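Local coordinates for Endoglucanase(Endo-1,4-beta-glucanase)protein (Pseudomonas stutzeri, PDB 6R2J) that probably hydrolyses beta-1,4-glucosidic bonds of cellulose as a family 5 endoglucanase, and is captured here with cellobiose bound, at residues Q242-I255 with L269-W283. Sequence-based numbering, arbitrary orientation. Where two conformers were deposited one is given.
Sequences QKHGQKGFLGEYGI and LLAYLNDNCVPSAYW
Tyr253 fills the hollow between strand 280-282 and helix 269-276. Its chi1 of 80° sets the ring between its own backbone N and carbonyl carbon, which turns it toward strand 280-282; Leu269 CD2 lies 4.0 Å from Tyr253 CD2, and the branched end of Leu270 packs against the hydroxyl. A long ring with a polar end suits this place: the ring fills the hollow, and a water lies 2.9 Å from Tyr253 OH and 2.8 Å from Ser280 OG, which also bonds to His14. The ring of Tyr282 turns its edge to the face of Tyr253, a T-shaped pair with planes at 87°, while Tyr282 OH, also hydrogen-bonded to Leu294, accepts a nearly straight bond from Ile255 N (3.1 Å). Leu250 is the second bump: its CD2 meets Leu269 CD2 tip to tip at 3.9 Å, and the side chain crosses that of Leu273 at about a right angle. Facing the barrel interior, Phe249 spreads along the partner backbone, its CZ 3.8 Å from the small methyl CB of Ala281. Hydrogen bonds Leu250 N to Pro279 O, Ala281 N to Leu250 O and Trp283 N to Tyr253 O join the parallel backbones. Glu252, salt-bridged to Arg56 and hydrogen-bonded to Tyr208 and a bound Tris, sets OE1 over the rim of one Trp283 ring face, carboxylate and ring planes 28° apart. In this TIM barrel, helix 260-276 makes the beta-alpha-beta crossover and covers the pair outside; strand 201-206 flanks 248-252, and 280-285 lies between 248-252 and the first strand, 14-18, completing the barrel.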
ATOM      1  N   GLN A 242      18.541   0.249   4.843  1.00 14.12           N
ATOM      2  CA  GLN A 242      19.862  -0.343   4.673  1.00 16.64           C
ATOM      3  C   GLN A 242      20.545  -0.566   6.013  1.00 16.66           C
ATOM      4  O   GLN A 242      21.165  -1.616   6.235  1.00 18.50           O
ATOM      5  CB  GLN A 242      20.710   0.540   3.758  1.00 19.02           C
ATOM      6  CG  GLN A 242      20.136   0.659   2.335  1.00 19.46           C
ATOM      7  CD  GLN A 242      20.933   1.580   1.435  1.00 18.83           C
ATOM      8  OE1 GLN A 242      21.308   1.204   0.312  1.00 18.57           O
ATOM      9  NE2 GLN A 242      21.209   2.791   1.925  1.00 18.57           N
ATOM     10  N   LYS A 243      20.456   0.408   6.921  1.00 15.12           N
ATOM     11  CA  LYS A 243      21.168   0.285   8.189  0.53 15.31           C
ATOM     12  C   LYS A 243      20.608  -0.857   9.028  1.00 15.63           C
ATOM     13  O   LYS A 243      21.366  -1.590   9.673  1.00 15.55           O
ATOM     14  CB  LYS A 243      21.129   1.608   8.953  0.53 16.84           C
ATOM     15  CG  LYS A 243      21.985   2.714   8.332  0.53 17.54           C
ATOM     16  CD  LYS A 243      23.331   2.828   9.050  0.53 18.61           C
ATOM     17  CE  LYS A 243      24.441   3.212   8.080  0.53 19.89           C
ATOM     18  NZ  LYS A 243      25.749   3.436   8.760  0.53 20.15           N
ATOM     19  N   HIS A 244      19.292  -1.034   9.023  1.00 16.75           N
ATOM     20  CA  HIS A 244      18.679  -2.114   9.780  1.00 16.49           C
ATOM     21  C   HIS A 244      18.600  -3.429   9.024  1.00 15.86           C
ATOM     22  O   HIS A 244      18.037  -4.387   9.559  1.00 17.04           O
ATOM     23  CB  HIS A 244      17.286  -1.708  10.197  1.00 17.75           C
ATOM     24  CG  HIS A 244      17.294  -0.651  11.228  1.00 18.27           C
ATOM     25  ND1 HIS A 244      17.421   0.680  10.915  1.00 19.86           N
ATOM     26  CD2 HIS A 244      17.285  -0.730  12.573  1.00 19.21           C
ATOM     27  CE1 HIS A 244      17.445   1.386  12.030  1.00 20.60           C
ATOM     28  NE2 HIS A 244      17.355   0.552  13.050  1.00 20.73           N
ATOM     29  N   GLY A 245      19.148  -3.494   7.814  1.00 14.02           N
ATOM     30  CA  GLY A 245      19.123  -4.710   7.025  1.00 14.52           C
ATOM     31  C   GLY A 245      17.741  -5.178   6.619  1.00 14.81           C
ATOM     32  O   GLY A 245      17.492  -6.389   6.562  1.00 15.91           O
ATOM     33  N   GLN A 246      16.854  -4.256   6.278  1.00 13.79           N
ATOM     34  CA  GLN A 246      15.455  -4.589   6.041  1.00 13.38           C
ATOM     35  C   GLN A 246      15.036  -4.178   4.641  1.00 12.48           C
ATOM     36  O   GLN A 246      15.697  -3.355   3.990  1.00 13.07           O
ATOM     37  CB  GLN A 246      14.552  -3.876   7.056  1.00 15.89           C
ATOM     38  CG  GLN A 246      14.942  -4.204   8.513  1.00 18.24           C
ATOM     39  CD  GLN A 246      14.801  -5.709   8.802  1.00 20.23           C
ATOM     40  OE1 GLN A 246      15.513  -6.278   9.631  1.00 23.15           O
ATOM     41  NE2 GLN A 246      13.865  -6.345   8.120  1.00 19.71           N
ATOM     42  N   LYS A 247      13.908  -4.759   4.204  1.00 12.07           N
ATOM     43  CA  LYS A 247      13.370  -4.557   2.861  0.59 11.46           C
ATOM     44  C   LYS A 247      12.313  -3.464   2.883  1.00 11.56           C
ATOM     45  O   LYS A 247      11.540  -3.356   3.826  1.00 12.01           O
ATOM     46  CB  LYS A 247      12.740  -5.828   2.280  0.59 11.01           C
ATOM     47  CG  LYS A 247      13.673  -7.026   2.174  0.59 12.26           C
ATOM     48  CD  LYS A 247      12.864  -8.316   2.105  0.59 13.69           C
ATOM     49  CE  LYS A 247      12.086  -8.623   3.408  0.59 14.16           C
ATOM     50  NZ  LYS A 247      11.419  -9.952   3.356  0.59 14.86           N
ATOM     51  N   GLY A 248      12.262  -2.678   1.810  1.00 11.30           N
ATOM     52  CA  GLY A 248      11.300  -1.592   1.734  1.00 11.34           C
ATOM     53  C   GLY A 248      10.262  -1.620   0.623  1.00 10.28           C
ATOM     54  O   GLY A 248      10.404  -2.317  -0.383  1.00 10.71           O
ATOM     55  N   PHE A 249       9.244  -0.774   0.778  1.00 10.77           N
ATOM     56  CA  PHE A 249       8.125  -0.653  -0.149  1.00  9.11           C
ATOM     57  C   PHE A 249       7.623   0.782   0.013  1.00  8.71           C
ATOM     58  O   PHE A 249       7.327   1.222   1.133  1.00  9.47           O
ATOM     59  CB  PHE A 249       7.065  -1.734   0.159  1.00  7.61           C
ATOM     60  CG  PHE A 249       5.793  -1.608  -0.649  1.00  6.93           C
ATOM     61  CD1 PHE A 249       5.826  -1.345  -2.023  1.00  8.14           C
ATOM     62  CD2 PHE A 249       4.573  -1.739  -0.031  1.00  7.10           C
ATOM     63  CE1 PHE A 249       4.648  -1.226  -2.770  1.00  6.99           C
ATOM     64  CE2 PHE A 249       3.385  -1.599  -0.762  1.00  8.24           C
ATOM     65  CZ  PHE A 249       3.424  -1.351  -2.138  1.00  8.06           C
ATOM     66  N   LEU A 250       7.584   1.537  -1.084  1.00  7.45           N
ATOM     67  CA  LEU A 250       6.953   2.857  -1.064  1.00  8.30           C
ATOM     68  C   LEU A 250       5.497   2.714  -1.511  1.00  7.53           C
ATOM     69  O   LEU A 250       5.159   2.854  -2.693  1.00  8.32           O
ATOM     70  CB  LEU A 250       7.717   3.824  -1.950  1.00 10.54           C
ATOM     71  CG  LEU A 250       7.385   5.272  -1.620  1.00 12.72           C
ATOM     72  CD1 LEU A 250       8.032   5.767  -0.274  1.00 14.48           C
ATOM     73  CD2 LEU A 250       7.792   6.145  -2.798  1.00 11.92           C
ATOM     74  N   GLY A 251       4.628   2.440  -0.539  1.00  7.15           N
ATOM     75  CA  GLY A 251       3.264   2.007  -0.821  1.00  5.69           C
ATOM     76  C   GLY A 251       2.337   3.056  -1.384  1.00  5.85           C
ATOM     77  O   GLY A 251       1.252   2.717  -1.872  1.00  6.42           O
ATOM     78  N   GLU A 252       2.697   4.316  -1.258  1.00  6.62           N
ATOM     79  CA  GLU A 252       1.926   5.351  -1.917  1.00  5.90           C
ATOM     80  C   GLU A 252       2.802   6.535  -2.277  1.00  6.02           C
ATOM     81  O   GLU A 252       3.708   6.900  -1.534  1.00  6.33           O
ATOM     82  CB  GLU A 252       0.860   5.960  -1.031  1.00  6.43           C
ATOM     83  CG  GLU A 252      -0.259   5.036  -0.662  1.00  7.12           C
ATOM     84  CD  GLU A 252      -1.284   5.724   0.189  1.00  7.76           C
ATOM     85  OE1 GLU A 252      -1.286   6.992   0.208  1.00  8.95           O
ATOM     86  OE2 GLU A 252      -2.050   4.993   0.859  1.00  8.89           O
ATOM     87  N   TYR A 253       2.451   7.168  -3.391  1.00  7.65           N
ATOM     88  CA  TYR A 253       3.090   8.339  -3.970  1.00  7.07           C
ATOM     89  C   TYR A 253       2.183   8.642  -5.159  1.00  7.80           C
ATOM     90  O   TYR A 253       1.618   7.714  -5.746  1.00  8.29           O
ATOM     91  CB  TYR A 253       4.524   8.055  -4.407  1.00  8.66           C
ATOM     92  CG  TYR A 253       4.636   7.367  -5.728  1.00  8.64           C
ATOM     93  CD1 TYR A 253       4.560   5.980  -5.809  1.00  8.57           C
ATOM     94  CD2 TYR A 253       4.825   8.099  -6.892  1.00  8.52           C
ATOM     95  CE1 TYR A 253       4.674   5.356  -6.981  1.00  8.94           C
ATOM     96  CE2 TYR A 253       4.927   7.464  -8.097  1.00  9.30           C
ATOM     97  CZ  TYR A 253       4.837   6.104  -8.147  1.00  8.68           C
ATOM     98  OH  TYR A 253       4.940   5.491  -9.384  1.00 11.92           O
ATOM     99  N   GLY A 254       2.005   9.914  -5.522  1.00  9.67           N
ATOM    100  CA  GLY A 254       1.160  10.270  -6.651  1.00  8.77           C
ATOM    101  C   GLY A 254       1.333  11.737  -6.953  1.00  8.00           C
ATOM    102  O   GLY A 254       1.858  12.494  -6.134  1.00  8.56           O
ATOM    103  N   ILE A 255       0.897  12.124  -8.149  1.00  8.80           N
ATOM    104  CA  ILE A 255       1.066  13.510  -8.568  1.00  8.32           C
ATOM    105  C   ILE A 255      -0.178  13.967  -9.309  1.00  9.15           C
ATOM    106  O   ILE A 255      -0.862  13.190  -9.978  1.00  9.06           O
ATOM    107  CB  ILE A 255       2.309  13.726  -9.484  1.00  9.89           C
ATOM    108  CG1 ILE A 255       2.198  12.925 -10.783  1.00 10.67           C
ATOM    109  CG2 ILE A 255       3.606  13.381  -8.804  1.00  9.55           C
ATOM    110  CD1 ILE A 255       3.368  13.129 -11.760  1.00 11.25           C
ATOM    111  N   LEU A 269      12.158  10.181  -8.597  1.00 11.38           N
ATOM    112  CA  LEU A 269      11.882   9.236  -7.518  1.00 10.86           C
ATOM    113  C   LEU A 269      11.927   7.792  -8.021  1.00 11.03           C
ATOM    114  O   LEU A 269      12.645   6.956  -7.469  1.00 11.40           O
ATOM    115  CB  LEU A 269      10.532   9.550  -6.878  1.00  9.84           C
ATOM    116  CG  LEU A 269      10.048   8.493  -5.901  1.00 10.47           C
ATOM    117  CD1 LEU A 269      10.895   8.425  -4.621  1.00  9.31           C
ATOM    118  CD2 LEU A 269       8.553   8.719  -5.584  1.00 12.95           C
ATOM    119  N   LEU A 270      11.151   7.474  -9.057  1.00 11.58           N
ATOM    120  CA  LEU A 270      11.136   6.105  -9.565  1.00 12.47           C
ATOM    121  C   LEU A 270      12.533   5.644  -9.990  1.00 11.54           C
ATOM    122  O   LEU A 270      12.888   4.475  -9.793  1.00 10.11           O
ATOM    123  CB  LEU A 270      10.126   5.983 -10.711  1.00 12.06           C
ATOM    124  CG  LEU A 270       8.649   6.040 -10.287  1.00  9.93           C
ATOM    125  CD1 LEU A 270       7.708   5.871 -11.515  1.00 11.10           C
ATOM    126  CD2 LEU A 270       8.272   5.007  -9.248  1.00  9.56           C
ATOM    127  N   ALA A 271      13.343   6.548 -10.558  1.00 11.34           N
ATOM    128  CA  ALA A 271      14.700   6.192 -10.951  1.00 10.86           C
ATOM    129  C   ALA A 271      15.519   5.793  -9.737  1.00 11.71           C
ATOM    130  O   ALA A 271      16.216   4.771  -9.749  1.00 11.72           O
ATOM    131  CB  ALA A 271      15.350   7.380 -11.671  1.00 12.37           C
ATOM    132  N   TYR A 272      15.411   6.583  -8.661  1.00 12.30           N
ATOM    133  CA  TYR A 272      16.085   6.289  -7.402  1.00 12.17           C
ATOM    134  C   TYR A 272      15.592   4.982  -6.798  1.00 11.40           C
ATOM    135  O   TYR A 272      16.380   4.190  -6.272  1.00 12.93           O
ATOM    136  CB  TYR A 272      15.812   7.439  -6.428  1.00 13.87           C
ATOM    137  CG  TYR A 272      16.328   7.226  -5.032  1.00 12.89           C
ATOM    138  CD1 TYR A 272      17.686   7.014  -4.800  1.00 12.04           C
ATOM    139  CD2 TYR A 272      15.465   7.273  -3.932  1.00 13.64           C
ATOM    140  CE1 TYR A 272      18.180   6.831  -3.525  1.00 11.74           C
ATOM    141  CE2 TYR A 272      15.948   7.095  -2.634  1.00 13.44           C
ATOM    142  CZ  TYR A 272      17.306   6.874  -2.438  1.00 12.62           C
ATOM    143  OH  TYR A 272      17.799   6.709  -1.166  1.00 13.42           O
ATOM    144  N   LEU A 273      14.287   4.745  -6.837  1.00 10.48           N
ATOM    145  CA  LEU A 273      13.765   3.484  -6.335  1.00 10.11           C
ATOM    146  C   LEU A 273      14.350   2.298  -7.085  1.00 10.54           C
ATOM    147  O   LEU A 273      14.756   1.309  -6.471  1.00 10.19           O
ATOM    148  CB  LEU A 273      12.253   3.518  -6.437  1.00 10.42           C
ATOM    149  CG  LEU A 273      11.669   4.565  -5.500  1.00 10.75           C
ATOM    150  CD1 LEU A 273      10.162   4.348  -5.479  1.00  9.90           C
ATOM    151  CD2 LEU A 273      12.245   4.478  -4.103  1.00 11.10           C
ATOM    152  N   ASN A 274      14.420   2.390  -8.412  1.00 11.63           N
ATOM    153  CA  ASN A 274      15.000   1.313  -9.203  1.00 12.70           C
ATOM    154  C   ASN A 274      16.444   1.067  -8.811  1.00 13.49           C
ATOM    155  O   ASN A 274      16.866  -0.088  -8.696  1.00 14.51           O
ATOM    156  CB  ASN A 274      14.935   1.630 -10.697  1.00 11.75           C
ATOM    157  CG  ASN A 274      13.687   1.088 -11.361  1.00 11.70           C
ATOM    158  OD1 ASN A 274      12.903   0.381 -10.743  1.00 11.78           O
ATOM    159  ND2 ASN A 274      13.497   1.415 -12.626  1.00 13.99           N
ATOM    160  N   ASP A 275      17.221   2.145  -8.592  1.00 13.84           N
ATOM    161  CA  ASP A 275      18.634   1.977  -8.252  1.00 14.46           C
ATOM    162  C   ASP A 275      18.809   1.163  -6.968  1.00 14.89           C
ATOM    163  O   ASP A 275      19.876   0.568  -6.740  1.00 16.01           O
ATOM    164  CB  ASP A 275      19.278   3.349  -8.072  1.00 14.42           C
ATOM    165  CG  ASP A 275      19.283   4.153  -9.334  1.00 14.33           C
ATOM    166  OD1 ASP A 275      19.224   3.545 -10.440  1.00 13.74           O
ATOM    167  OD2 ASP A 275      19.363   5.404  -9.209  1.00 16.19           O
ATOM    168  N   ASN A 276      17.783   1.159  -6.107  1.00 13.38           N
ATOM    169  CA  ASN A 276      17.787   0.406  -4.858  1.00 12.80           C
ATOM    170  C   ASN A 276      16.898  -0.843  -4.894  1.00 13.51           C
ATOM    171  O   ASN A 276      16.829  -1.565  -3.885  1.00 13.11           O
ATOM    172  CB  ASN A 276      17.340   1.297  -3.704  1.00 12.40           C
ATOM    173  CG  ASN A 276      18.322   2.376  -3.415  1.00 13.16           C
ATOM    174  OD1 ASN A 276      19.252   2.181  -2.627  1.00 14.24           O
ATOM    175  ND2 ASN A 276      18.153   3.531  -4.081  1.00 15.86           N
ATOM    176  N   CYS A 277      16.292  -1.151  -6.044  1.00 13.60           N
ATOM    177  CA  CYS A 277      15.354  -2.298  -6.225  1.00 12.15           C
ATOM    178  C   CYS A 277      14.222  -2.229  -5.184  1.00  9.70           C
ATOM    179  O   CYS A 277      13.872  -3.277  -4.628  1.00  9.04           O
ATOM    180  CB  CYS A 277      16.068  -3.642  -6.107  1.00 13.84           C
ATOM    181  SG  CYS A 277      17.317  -3.960  -7.384  1.00 15.81           S
ATOM    182  N   VAL A 278      13.655  -1.041  -4.950  1.00  9.52           N
ATOM    183  CA  VAL A 278      12.609  -0.816  -3.949  1.00 10.12           C
ATOM    184  C   VAL A 278      11.281  -0.648  -4.700  1.00 10.82           C
ATOM    185  O   VAL A 278      11.201   0.213  -5.593  1.00 10.50           O
ATOM    186  CB  VAL A 278      12.902   0.406  -3.062  1.00 11.22           C
ATOM    187  CG1 VAL A 278      11.656   0.836  -2.346  1.00 13.14           C
ATOM    188  CG2 VAL A 278      14.040   0.073  -2.092  1.00  9.23           C
ATOM    189  N   PRO A 279      10.283  -1.488  -4.433  1.00  9.96           N
ATOM    190  CA  PRO A 279       9.004  -1.365  -5.130  1.00  9.34           C
ATOM    191  C   PRO A 279       8.175  -0.209  -4.575  1.00 10.29           C
ATOM    192  O   PRO A 279       8.478   0.392  -3.535  1.00 10.39           O
ATOM    193  CB  PRO A 279       8.344  -2.727  -4.898  1.00  9.27           C
ATOM    194  CG  PRO A 279       8.925  -3.227  -3.571  1.00  9.33           C
ATOM    195  CD  PRO A 279      10.333  -2.643  -3.505  1.00  9.57           C
ATOM    196  N   SER A 280       7.116   0.110  -5.317  1.00  9.57           N
ATOM    197  CA  SER A 280       6.284   1.264  -5.028  1.00  7.69           C
ATOM    198  C   SER A 280       4.889   0.987  -5.551  1.00  8.08           C
ATOM    199  O   SER A 280       4.694   0.110  -6.389  1.00 10.13           O
ATOM    200  CB  SER A 280       6.809   2.507  -5.753  1.00  8.07           C
ATOM    201  OG  SER A 280       6.558   2.442  -7.159  1.00  6.85           O
ATOM    202  N   ALA A 281       3.920   1.767  -5.082  1.00  7.84           N
ATOM    203  CA  ALA A 281       2.564   1.710  -5.611  1.00  5.55           C
ATOM    204  C   ALA A 281       2.054   3.133  -5.770  1.00  5.49           C
ATOM    205  O   ALA A 281       2.052   3.916  -4.817  1.00  6.97           O
ATOM    206  CB  ALA A 281       1.643   0.866  -4.713  1.00  6.66           C
ATOM    207  N   TYR A 282       1.685   3.464  -7.005  1.00  6.39           N
ATOM    208  CA  TYR A 282       1.120   4.756  -7.329  1.00  6.57           C
ATOM    209  C   TYR A 282      -0.264   4.896  -6.726  1.00  7.19           C
ATOM    210  O   TYR A 282      -1.050   3.958  -6.754  1.00  8.26           O
ATOM    211  CB  TYR A 282       1.001   4.885  -8.857  1.00  8.09           C
ATOM    212  CG  TYR A 282       0.567   6.267  -9.250  1.00  8.30           C
ATOM    213  CD1 TYR A 282       1.494   7.249  -9.415  1.00  8.07           C
ATOM    214  CD2 TYR A 282      -0.767   6.598  -9.392  1.00  8.31           C
ATOM    215  CE1 TYR A 282       1.135   8.498  -9.740  1.00  7.69           C
ATOM    216  CE2 TYR A 282      -1.137   7.854  -9.674  1.00  7.46           C
ATOM    217  CZ  TYR A 282      -0.170   8.808  -9.849  1.00  7.58           C
ATOM    218  OH  TYR A 282      -0.493  10.101 -10.114  1.00  9.33           O
ATOM    219  N   TRP A 283      -0.590   6.105  -6.250  1.00  7.36           N
ATOM    220  CA  TRP A 283      -1.924   6.446  -5.756  1.00  7.86           C
ATOM    221  C   TRP A 283      -2.607   7.427  -6.709  1.00  7.77           C
ATOM    222  O   TRP A 283      -2.233   8.608  -6.733  1.00  8.20           O
ATOM    223  CB  TRP A 283      -1.792   7.110  -4.388  1.00  9.62           C
ATOM    224  CG  TRP A 283      -3.177   7.351  -3.792  1.00  9.83           C
ATOM    225  CD1 TRP A 283      -3.991   8.459  -3.952  1.00  9.75           C
ATOM    226  CD2 TRP A 283      -3.913   6.433  -2.977  1.00  9.31           C
ATOM    227  NE1 TRP A 283      -5.184   8.262  -3.288  1.00  8.97           N
ATOM    228  CE2 TRP A 283      -5.159   7.031  -2.685  1.00  9.70           C
ATOM    229  CE3 TRP A 283      -3.643   5.157  -2.477  1.00  8.41           C
ATOM    230  CZ2 TRP A 283      -6.116   6.385  -1.901  1.00 10.29           C
ATOM    231  CZ3 TRP A 283      -4.560   4.557  -1.694  1.00  8.48           C
ATOM    232  CH2 TRP A 283      -5.792   5.147  -1.429  1.00  9.55           C
TER
HETATM  233  O   HOH W   1       4.465   2.713  -8.940  1.00  8.84           O